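Long-range contacts in conserved hypothetical protein (Pyrobaculum aerophilum, PDB 2GL0), which is of unknown function but binds adenosine in the crystal and belongs to the adenosine-specific kinase family: residues 20-25 with 110-115; 24-29 with 50-55. All coordinates share one frame; numbering follows the deposited sequence.

Contact 1. Residues 20-25 with 110-115; sequences NVIIGQ and VRIFAA. With ADN (adenosine), chain J; PO4 (phosphate ion), chain I.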
ATOM      1  N   ASN A  20      19.043  -9.611  12.545  1.00 12.47           N
ATOM      2  CA  ASN A  20      17.914 -10.405  12.079  1.00 12.88           C
ATOM      3  C   ASN A  20      18.089 -10.722  10.605  1.00 13.63           C
ATOM      4  O   ASN A  20      18.880 -10.048   9.918  1.00 13.50           O
ATOM      5  CB  ASN A  20      16.626  -9.660  12.130  1.00 12.41           C
ATOM      6  CG  ASN A  20      16.277  -9.350  13.440  1.00 14.44           C
ATOM      7  OD1 ASN A  20      16.958  -8.509  14.093  1.00 22.00           O
ATOM      8  ND2 ASN A  20      15.260 -10.010  13.935  1.00  4.33           N
ATOM      9  N   VAL A  21      17.361 -11.771  10.167  1.00 12.58           N
ATOM     10  CA  VAL A  21      17.397 -12.285   8.801  1.00 11.87           C
ATOM     11  C   VAL A  21      16.010 -12.137   8.203  1.00 11.77           C
ATOM     12  O   VAL A  21      15.020 -12.226   8.889  1.00 12.41           O
ATOM     13  CB  VAL A  21      17.945 -13.734   8.730  1.00 12.92           C
ATOM     14  CG1 VAL A  21      16.986 -14.655   9.261  1.00  9.87           C
ATOM     15  CG2 VAL A  21      18.398 -14.120   7.264  1.00  7.64           C
ATOM     16  N   ILE A  22      15.969 -11.712   6.952  1.00 11.69           N
ATOM     17  CA  ILE A  22      14.758 -11.651   6.160  1.00 11.29           C
ATOM     18  C   ILE A  22      15.052 -12.461   4.890  1.00 12.29           C
ATOM     19  O   ILE A  22      16.065 -12.232   4.228  1.00 12.80           O
ATOM     20  CB  ILE A  22      14.352 -10.199   5.822  1.00 12.58           C
ATOM     21  CG1 ILE A  22      14.179  -9.350   7.124  1.00 11.24           C
ATOM     22  CG2 ILE A  22      13.107 -10.219   4.875  1.00  9.67           C
ATOM     23  CD1 ILE A  22      13.912  -7.952   6.922  1.00  7.54           C
ATOM     24  N   ILE A  23      14.240 -13.492   4.641  1.00 11.56           N
ATOM     25  CA  ILE A  23      14.471 -14.379   3.505  1.00 10.02           C
ATOM     26  C   ILE A  23      13.268 -14.396   2.571  1.00  7.56           C
ATOM     27  O   ILE A  23      12.185 -14.522   3.032  1.00  8.37           O
ATOM     28  CB  ILE A  23      14.826 -15.794   3.925  1.00  8.29           C
ATOM     29  CG1 ILE A  23      15.970 -15.756   4.895  1.00  8.74           C
ATOM     30  CG2 ILE A  23      15.194 -16.706   2.643  1.00 11.46           C
ATOM     31  CD1 ILE A  23      16.514 -17.138   5.340  1.00  7.35           C
ATOM     32  N   GLY A  24      13.471 -14.297   1.262  1.00  5.43           N
ATOM     33  CA  GLY A  24      12.372 -14.187   0.369  1.00  6.67           C
ATOM     34  C   GLY A  24      12.629 -14.570  -1.074  1.00  9.66           C
ATOM     35  O   GLY A  24      13.742 -14.992  -1.414  1.00  8.40           O
ATOM     36  N   GLN A  25      11.574 -14.472  -1.910  1.00  8.98           N
ATOM     37  CA  GLN A  25      11.708 -14.675  -3.333  1.00 10.15           C
ATOM     38  C   GLN A  25      11.344 -13.439  -4.226  1.00 10.38           C
ATOM     39  O   GLN A  25      10.359 -12.808  -4.000  1.00  9.41           O
ATOM     40  CB  GLN A  25      10.845 -15.820  -3.755  1.00 10.06           C
ATOM     41  CG  GLN A  25      11.344 -16.374  -5.085  1.00 14.99           C
ATOM     42  CD  GLN A  25      10.477 -17.484  -5.479  1.00 20.04           C
ATOM     43  OE1 GLN A  25      10.439 -18.501  -4.787  1.00 14.56           O
ATOM     44  NE2 GLN A  25       9.636 -17.248  -6.508  1.00 18.30           N
ATOM     45  N   VAL A 110       8.152 -11.039  -4.821  1.00 13.12           N
ATOM     46  CA  VAL A 110       6.947 -11.808  -5.053  1.00 13.58           C
ATOM     47  C   VAL A 110       6.428 -12.326  -3.712  1.00 12.99           C
ATOM     48  O   VAL A 110       5.247 -12.368  -3.546  1.00 12.33           O
ATOM     49  CB  VAL A 110       7.094 -12.923  -6.209  1.00 13.37           C
ATOM     50  CG1 VAL A 110       7.713 -12.310  -7.459  1.00 15.21           C
ATOM     51  CG2 VAL A 110       8.008 -13.913  -5.864  1.00  7.61           C
ATOM     52  N   ARG A 111       7.330 -12.682  -2.775  1.00 13.60           N
ATOM     53  CA  ARG A 111       6.948 -13.228  -1.442  1.00 13.15           C
ATOM     54  C   ARG A 111       8.123 -13.183  -0.420  1.00 12.30           C
ATOM     55  O   ARG A 111       9.256 -13.038  -0.779  1.00 10.59           O
ATOM     56  CB  ARG A 111       6.490 -14.665  -1.536  1.00 12.50           C
ATOM     57  CG  ARG A 111       7.521 -15.785  -1.951  1.00 13.87           C
ATOM     58  CD  ARG A 111       6.611 -17.013  -2.195  1.00 18.39           C
ATOM     59  NE  ARG A 111       7.164 -18.045  -3.037  1.00 20.37           N
ATOM     60  CZ  ARG A 111       6.971 -19.357  -2.791  1.00 21.55           C
ATOM     61  NH1 ARG A 111       6.280 -19.772  -1.737  1.00 11.04           N
ATOM     62  NH2 ARG A 111       7.516 -20.264  -3.582  1.00 19.37           N
ATOM     63  N   ILE A 112       7.777 -13.271   0.858  1.00 12.16           N
ATOM     64  CA  ILE A 112       8.715 -13.288   1.975  1.00 11.28           C
ATOM     65  C   ILE A 112       8.464 -14.641   2.748  1.00 11.48           C
ATOM     66  O   ILE A 112       7.320 -15.030   3.075  1.00  9.18           O
ATOM     67  CB  ILE A 112       8.666 -12.018   2.860  1.00 11.34           C
ATOM     68  CG1 ILE A 112       8.828 -10.692   2.019  1.00 11.12           C
ATOM     69  CG2 ILE A 112       9.877 -12.034   3.865  1.00 13.08           C
ATOM     70  CD1 ILE A 112       8.305  -9.508   2.693  1.00 11.72           C
ATOM     71  N   PHE A 113       9.559 -15.347   2.967  1.00 10.68           N
ATOM     72  CA  PHE A 113       9.556 -16.570   3.714  1.00 11.35           C
ATOM     73  C   PHE A 113       9.622 -16.416   5.211  1.00 11.04           C
ATOM     74  O   PHE A 113       8.962 -17.172   5.931  1.00 11.14           O
ATOM     75  CB  PHE A 113      10.688 -17.510   3.189  1.00 12.45           C
ATOM     76  CG  PHE A 113      10.494 -17.952   1.749  1.00  9.18           C
ATOM     77  CD1 PHE A 113       9.408 -18.724   1.406  1.00 10.88           C
ATOM     78  CD2 PHE A 113      11.421 -17.629   0.790  1.00  8.62           C
ATOM     79  CE1 PHE A 113       9.219 -19.112   0.083  1.00 10.08           C
ATOM     80  CE2 PHE A 113      11.277 -18.001  -0.512  1.00 11.62           C
ATOM     81  CZ  PHE A 113      10.123 -18.759  -0.885  1.00  9.15           C
ATOM     82  N   ALA A 114      10.404 -15.468   5.713  1.00 11.20           N
ATOM     83  CA  ALA A 114      10.723 -15.459   7.193  1.00 11.89           C
ATOM     84  C   ALA A 114      11.261 -14.116   7.524  1.00 12.35           C
ATOM     85  O   ALA A 114      12.029 -13.570   6.700  1.00 13.81           O
ATOM     86  CB  ALA A 114      11.814 -16.550   7.611  1.00  8.45           C
ATOM     87  N   ALA A 115      10.906 -13.599   8.719  1.00 12.20           N
ATOM     88  CA  ALA A 115      11.623 -12.457   9.343  1.00 13.30           C
ATOM     89  C   ALA A 115      11.858 -12.725  10.789  1.00 13.46           C
ATOM     90  O   ALA A 115      10.904 -12.776  11.569  1.00 14.95           O
ATOM     91  CB  ALA A 115      10.899 -11.104   9.101  1.00 12.62           C
TER
HETATM   92  O5' ADN J 903       9.912 -13.391  18.232  1.00 37.55           O
HETATM   93  C5' ADN J 903      11.185 -12.823  18.265  1.00 31.80           C
HETATM   94  C4' ADN J 903      11.297 -12.151  16.914  1.00 27.88           C
HETATM   95  O4' ADN J 903      10.660 -10.885  16.927  1.00 22.50           O
HETATM   96  C3' ADN J 903      12.705 -11.802  17.012  1.00 26.85           C
HETATM   97  O3' ADN J 903      13.301 -12.963  16.509  1.00 35.71           O
HETATM   98  C2' ADN J 903      12.869 -10.504  16.245  1.00 26.26           C
HETATM   99  O2' ADN J 903      12.942 -10.712  14.838  1.00 26.20           O
HETATM  100  C1' ADN J 903      11.559  -9.828  16.587  1.00 24.77           C
HETATM  101  N9  ADN J 903      11.675  -8.901  17.751  1.00 25.58           N
HETATM  102  C8  ADN J 903      12.066  -9.257  19.026  1.00 25.26           C
HETATM  103  N7  ADN J 903      12.083  -8.170  19.860  1.00 25.74           N
HETATM  104  C5  ADN J 903      11.697  -7.078  19.165  1.00 26.58           C
HETATM  105  C6  ADN J 903      11.502  -5.601  19.454  1.00 27.40           C
HETATM  106  N6  ADN J 903      11.717  -5.030  20.691  1.00 25.38           N
HETATM  107  N1  ADN J 903      11.101  -4.813  18.402  1.00 25.14           N
HETATM  108  C2  ADN J 903      10.892  -5.356  17.183  1.00 24.26           C
HETATM  109  N3  ADN J 903      11.031  -6.651  16.857  1.00 23.63           N
HETATM  110  C4  ADN J 903      11.438  -7.568  17.766  1.00 25.43           C
HETATM  111  P   PO4 I 502       4.650 -17.829   0.622  0.50 54.86           P
HETATM  112  O1  PO4 I 502       5.762 -18.846   0.701  0.50 55.54           O
HETATM  113  O2  PO4 I 502       3.966 -17.953  -0.709  0.50 55.85           O
HETATM  114  O3  PO4 I 502       3.707 -18.065   1.766  0.50 56.43           O
HETATM  115  O4  PO4 I 502       5.139 -16.425   0.765  0.50 56.40           O

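Contact 2. Residues 24-29 with 50-55; sequences GQAHFI and IAFCEA. With ADN (adenosine), chain G.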
ATOM      1  N   GLY A  24      13.471 -14.297   1.262  1.00  5.43           N
ATOM      2  CA  GLY A  24      12.372 -14.187   0.369  1.00  6.67           C
ATOM      3  C   GLY A  24      12.629 -14.570  -1.074  1.00  9.66           C
ATOM      4  O   GLY A  24      13.742 -14.992  -1.414  1.00  8.40           O
ATOM      5  N   GLN A  25      11.574 -14.472  -1.910  1.00  8.98           N
ATOM      6  CA  GLN A  25      11.708 -14.675  -3.333  1.00 10.15           C
ATOM      7  C   GLN A  25      11.344 -13.439  -4.226  1.00 10.38           C
ATOM      8  O   GLN A  25      10.359 -12.808  -4.000  1.00  9.41           O
ATOM      9  CB  GLN A  25      10.845 -15.820  -3.755  1.00 10.06           C
ATOM     10  CG  GLN A  25      11.344 -16.374  -5.085  1.00 14.99           C
ATOM     11  CD  GLN A  25      10.477 -17.484  -5.479  1.00 20.04           C
ATOM     12  OE1 GLN A  25      10.439 -18.501  -4.787  1.00 14.56           O
ATOM     13  NE2 GLN A  25       9.636 -17.248  -6.508  1.00 18.30           N
ATOM     14  N   ALA A  26      12.171 -13.129  -5.250  1.00 10.66           N
ATOM     15  CA  ALA A  26      11.932 -12.030  -6.152  1.00 10.20           C
ATOM     16  C   ALA A  26      12.112 -12.522  -7.593  1.00 10.15           C
ATOM     17  O   ALA A  26      11.813 -13.656  -7.903  1.00 12.36           O
ATOM     18  CB  ALA A  26      12.841 -10.916  -5.863  1.00  7.01           C
ATOM     19  N   HIS A  27      12.615 -11.660  -8.457  1.00 10.57           N
ATOM     20  CA  HIS A  27      12.886 -11.989  -9.864  1.00 10.66           C
ATOM     21  C   HIS A  27      13.518 -10.696 -10.435  1.00 11.41           C
ATOM     22  O   HIS A  27      13.355  -9.587  -9.855  1.00 12.05           O
ATOM     23  CB  HIS A  27      11.613 -12.335 -10.656  1.00 10.51           C
ATOM     24  CG  HIS A  27      10.800 -11.139 -11.095  1.00 12.41           C
ATOM     25  ND1 HIS A  27      10.018 -10.391 -10.231  1.00 10.72           N
ATOM     26  CD2 HIS A  27      10.630 -10.579 -12.327  1.00 14.06           C
ATOM     27  CE1 HIS A  27       9.423  -9.411 -10.904  1.00  7.81           C
ATOM     28  NE2 HIS A  27       9.766  -9.514 -12.176  1.00 14.64           N
ATOM     29  N   PHE A  28      14.232 -10.845 -11.551  1.00 11.89           N
ATOM     30  CA  PHE A  28      14.904  -9.752 -12.232  1.00 11.26           C
ATOM     31  C   PHE A  28      16.053  -9.259 -11.357  1.00 11.68           C
ATOM     32  O   PHE A  28      15.972  -9.276 -10.116  1.00 11.29           O
ATOM     33  CB  PHE A  28      13.955  -8.617 -12.621  1.00 10.05           C
ATOM     34  CG  PHE A  28      14.594  -7.569 -13.522  1.00 11.40           C
ATOM     35  CD1 PHE A  28      15.395  -7.949 -14.595  1.00 10.13           C
ATOM     36  CD2 PHE A  28      14.393  -6.195 -13.286  1.00 10.01           C
ATOM     37  CE1 PHE A  28      15.988  -6.976 -15.429  1.00 11.29           C
ATOM     38  CE2 PHE A  28      14.952  -5.225 -14.122  1.00 11.11           C
ATOM     39  CZ  PHE A  28      15.765  -5.609 -15.182  1.00 10.00           C
ATOM     40  N   ILE A  29      17.095  -8.804 -12.043  1.00 12.15           N
ATOM     41  CA  ILE A  29      18.312  -8.350 -11.473  1.00 13.03           C
ATOM     42  C   ILE A  29      18.254  -7.034 -10.701  1.00 11.90           C
ATOM     43  O   ILE A  29      19.081  -6.836  -9.795  1.00 11.80           O
ATOM     44  CB  ILE A  29      19.436  -8.315 -12.534  1.00 14.83           C
ATOM     45  CG1 ILE A  29      20.764  -7.950 -11.858  1.00 19.08           C
ATOM     46  CG2 ILE A  29      19.175  -7.312 -13.714  1.00 14.46           C
ATOM     47  CD1 ILE A  29      21.721  -9.058 -11.802  1.00 25.10           C
ATOM     48  N   ILE A  50      22.801  -7.565   1.677  1.00 13.86           N
ATOM     49  CA  ILE A  50      21.787  -8.187   0.803  1.00 14.36           C
ATOM     50  C   ILE A  50      22.429  -9.090  -0.283  1.00 14.72           C
ATOM     51  O   ILE A  50      23.442  -8.732  -0.897  1.00 14.19           O
ATOM     52  CB  ILE A  50      20.654  -7.161   0.371  1.00 13.38           C
ATOM     53  CG1 ILE A  50      20.244  -7.239  -1.084  1.00 16.40           C
ATOM     54  CG2 ILE A  50      21.121  -5.792   0.600  1.00 16.59           C
ATOM     55  CD1 ILE A  50      19.399  -8.428  -1.453  1.00 14.06           C
ATOM     56  N   ALA A  51      21.891 -10.297  -0.455  1.00 15.03           N
ATOM     57  CA  ALA A  51      22.287 -11.173  -1.626  1.00 14.74           C
ATOM     58  C   ALA A  51      21.061 -11.753  -2.322  1.00 13.72           C
ATOM     59  O   ALA A  51      19.963 -11.842  -1.727  1.00 14.18           O
ATOM     60  CB  ALA A  51      23.304 -12.276  -1.232  1.00 13.78           C
ATOM     61  N   PHE A  52      21.237 -12.108  -3.590  1.00 13.27           N
ATOM     62  CA  PHE A  52      20.136 -12.452  -4.506  1.00 12.56           C
ATOM     63  C   PHE A  52      20.702 -13.405  -5.531  1.00 12.85           C
ATOM     64  O   PHE A  52      21.752 -13.165  -6.137  1.00 13.89           O
ATOM     65  CB  PHE A  52      19.662 -11.183  -5.237  1.00 12.80           C
ATOM     66  CG  PHE A  52      18.651 -11.465  -6.372  1.00 15.19           C
ATOM     67  CD1 PHE A  52      17.331 -11.989  -6.070  1.00 11.24           C
ATOM     68  CD2 PHE A  52      19.009 -11.207  -7.742  1.00 15.86           C
ATOM     69  CE1 PHE A  52      16.378 -12.260  -7.064  1.00 13.10           C
ATOM     70  CE2 PHE A  52      18.019 -11.464  -8.797  1.00 16.17           C
ATOM     71  CZ  PHE A  52      16.714 -11.991  -8.458  1.00 13.56           C
ATOM     72  N   CYS A  53      20.042 -14.505  -5.744  1.00 13.34           N
ATOM     73  CA  CYS A  53      20.555 -15.476  -6.725  1.00 13.98           C
ATOM     74  C   CYS A  53      19.892 -15.181  -8.028  1.00 13.20           C
ATOM     75  O   CYS A  53      18.696 -15.449  -8.158  1.00 11.66           O
ATOM     76  CB  CYS A  53      20.107 -16.872  -6.279  1.00 14.77           C
ATOM     77  SG  CYS A  53      20.706 -17.357  -4.626  1.00 17.66           S
ATOM     78  N   GLU A  54      20.618 -14.590  -8.984  1.00 13.33           N
ATOM     79  CA  GLU A  54      20.166 -14.482 -10.399  1.00 13.41           C
ATOM     80  C   GLU A  54      19.951 -15.889 -10.840  1.00 14.12           C
ATOM     81  O   GLU A  54      20.782 -16.741 -10.515  1.00 15.38           O
ATOM     82  CB  GLU A  54      21.331 -13.938 -11.208  1.00 14.59           C
ATOM     83  CG  GLU A  54      21.084 -13.674 -12.701  1.00 15.30           C
ATOM     84  CD  GLU A  54      22.301 -13.031 -13.325  1.00 14.72           C
ATOM     85  OE1 GLU A  54      23.412 -13.146 -12.771  1.00 18.45           O
ATOM     86  OE2 GLU A  54      22.155 -12.380 -14.349  1.00 18.74           O
ATOM     87  N   ALA A  55      18.891 -16.188 -11.571  1.00 14.78           N
ATOM     88  CA  ALA A  55      18.611 -17.594 -11.896  1.00 15.54           C
ATOM     89  C   ALA A  55      18.718 -17.960 -13.380  1.00 17.18           C
ATOM     90  O   ALA A  55      18.347 -19.081 -13.810  1.00 17.56           O
ATOM     91  CB  ALA A  55      17.243 -17.942 -11.372  1.00 16.15           C
TER
HETATM   92  O5' ADN G 901      15.689 -12.654 -14.191  1.00 33.18           O
HETATM   93  C5' ADN G 901      15.323 -12.275 -15.502  1.00 27.41           C
HETATM   94  C4' ADN G 901      13.827 -12.219 -15.300  1.00 27.40           C
HETATM   95  O4' ADN G 901      13.504 -10.898 -14.891  1.00 30.55           O
HETATM   96  C3' ADN G 901      13.050 -12.418 -16.574  1.00 26.29           C
HETATM   97  O3' ADN G 901      12.583 -13.735 -16.478  1.00 23.92           O
HETATM   98  C2' ADN G 901      11.938 -11.371 -16.540  1.00 26.81           C
HETATM   99  O2' ADN G 901      10.975 -11.634 -15.565  1.00 22.47           O
HETATM  100  C1' ADN G 901      12.525 -10.297 -15.757  1.00 29.84           C
HETATM  101  N9  ADN G 901      13.162  -9.332 -16.654  1.00 32.04           N
HETATM  102  C8  ADN G 901      14.174  -9.556 -17.518  1.00 32.81           C
HETATM  103  N7  ADN G 901      14.498  -8.409 -18.167  1.00 33.19           N
HETATM  104  C5  ADN G 901      13.680  -7.445 -17.721  1.00 31.11           C
HETATM  105  C6  ADN G 901      13.494  -6.011 -18.023  1.00 34.05           C
HETATM  106  N6  ADN G 901      14.294  -5.347 -18.935  1.00 30.72           N
HETATM  107  N1  ADN G 901      12.498  -5.402 -17.297  1.00 33.12           N
HETATM  108  C2  ADN G 901      11.718  -6.059 -16.386  1.00 32.83           C
HETATM  109  N3  ADN G 901      11.823  -7.337 -16.062  1.00 27.07           N
HETATM  110  C4  ADN G 901      12.792  -8.049 -16.700  1.00 31.13           C

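Contact 1. Residues 20-25 with 110-115
The carbonyl oxygen of Gln25 is gripped by two successive backbone amides, Val110 N at 2.9 Å from Gln25 O and Arg111 N at 3.3 Å, both donors lying in the carbonyl plane. Two residues facing one define a classic beta bulge. A second follows where Phe113 and Ala114 both face Ile23: Phe113 N reaches Ile23 O at 2.8 Å, while the bond from Ala114 N is weak. Between the bulges the antiparallel strands draw close, Gly24 CA and Ile112 CA being 4.1 Å apart, and Phe113 CD2 packs against Gly24 CA. Among the side chains, Ile22 CG2 meets Ile112 CG2 at 3.8 Å. Gln25, extended with CG anti to its N (chi1 -159°), lays CB against Arg111 CG; its amide plane stands 76° from the guanidinium, too steep for stacking. Phe113 CE1 lies over one guanidinium face, offset toward the rim, and phosphate meets the edge, with Arg111 NH1 2.7 Å from phosphate O1. Arg111 of the second and third subunits also bind this ion, probably acquired from the crystallisation liquor. The chemistry thus implies a bulged strand pair whose arginine joins an anion-binding cluster between subunits, where phosphate would probably offset the gathered positive charge.

Contact 2. Residues 24-29 with 50-55
Phe28 O stands 3.3 Å from Phe52 CZ, and around this approach the far end of the Phe52 ring rests against the chain from Ala26 to Ile29. With CG anti to its backbone N (chi1 172°), Phe52 sends that end into the turn: CE1 meets Ala26 CB at 4.0 Å, CZ comes equally near to the carbonyl carbon of His27, and CE2 lies 4.1 Å from Ile29 CA. No hydrogen bond crosses between the segments, so the evidence is for apolar contact against backbone; the carbonyl oxygen of Phe28 is hydrogen-bonded to Thr31 OG1 instead. The other end is looser. Ile29 CD1 merely approaches Glu54 OE2, at 4.2 Å, and partly exposed Glu54 directs its other oxygen, OE1, to a salt bridge with Arg62 and a hydrogen bond from Leu60 N.

On the side turned from Phe52, the same turn carries adenosine. Phe28 lays one ring face over the purine, with adenosine C4 3.3 Å above the ring plane and offset toward the rim, while His27 CD2 is near O2' of the ribose. Replacing Phe28 by an alanine would probably leave the purine without this stacking surface and free it to shift. His27 ND1 is hydrogen-bonded to Glu108 O, which fixes the ring's rotation, and Tyr165, Asn20 and Ala117 of the second subunit also bond to this nucleoside, so the pocket lies between chains.

The Phe52 ring is thus wedged between the turn leaving strand 19-25, Thr31 and Val32 of helix 31-40, and Phe87 of strand 86-92, the strand that separates 19-25 from 47-53 in the sheet.

From the N terminus, strand 19-25 enters contact 1 and then runs straight into the turn used by contact 2; the two share Gly24 and Gln25. Contact 2 closes the shorter loop, 20 residues that include helix 31-40, before the chain returns along strand 47-53. Contact 1 closes a loop of 84 residues, within which both the turn after Gln25 and residues 50-55 lie, so contact 2 is largely nested in it. Contact 1 pairs 19-25 with 111-116, outermost within this chain; contact 2 packs the turn after 19-25 on the end of 47-53, two places away in the same sheet. They also touch directly, Val110 CG1 lying 4.1 Å from His27 ND1.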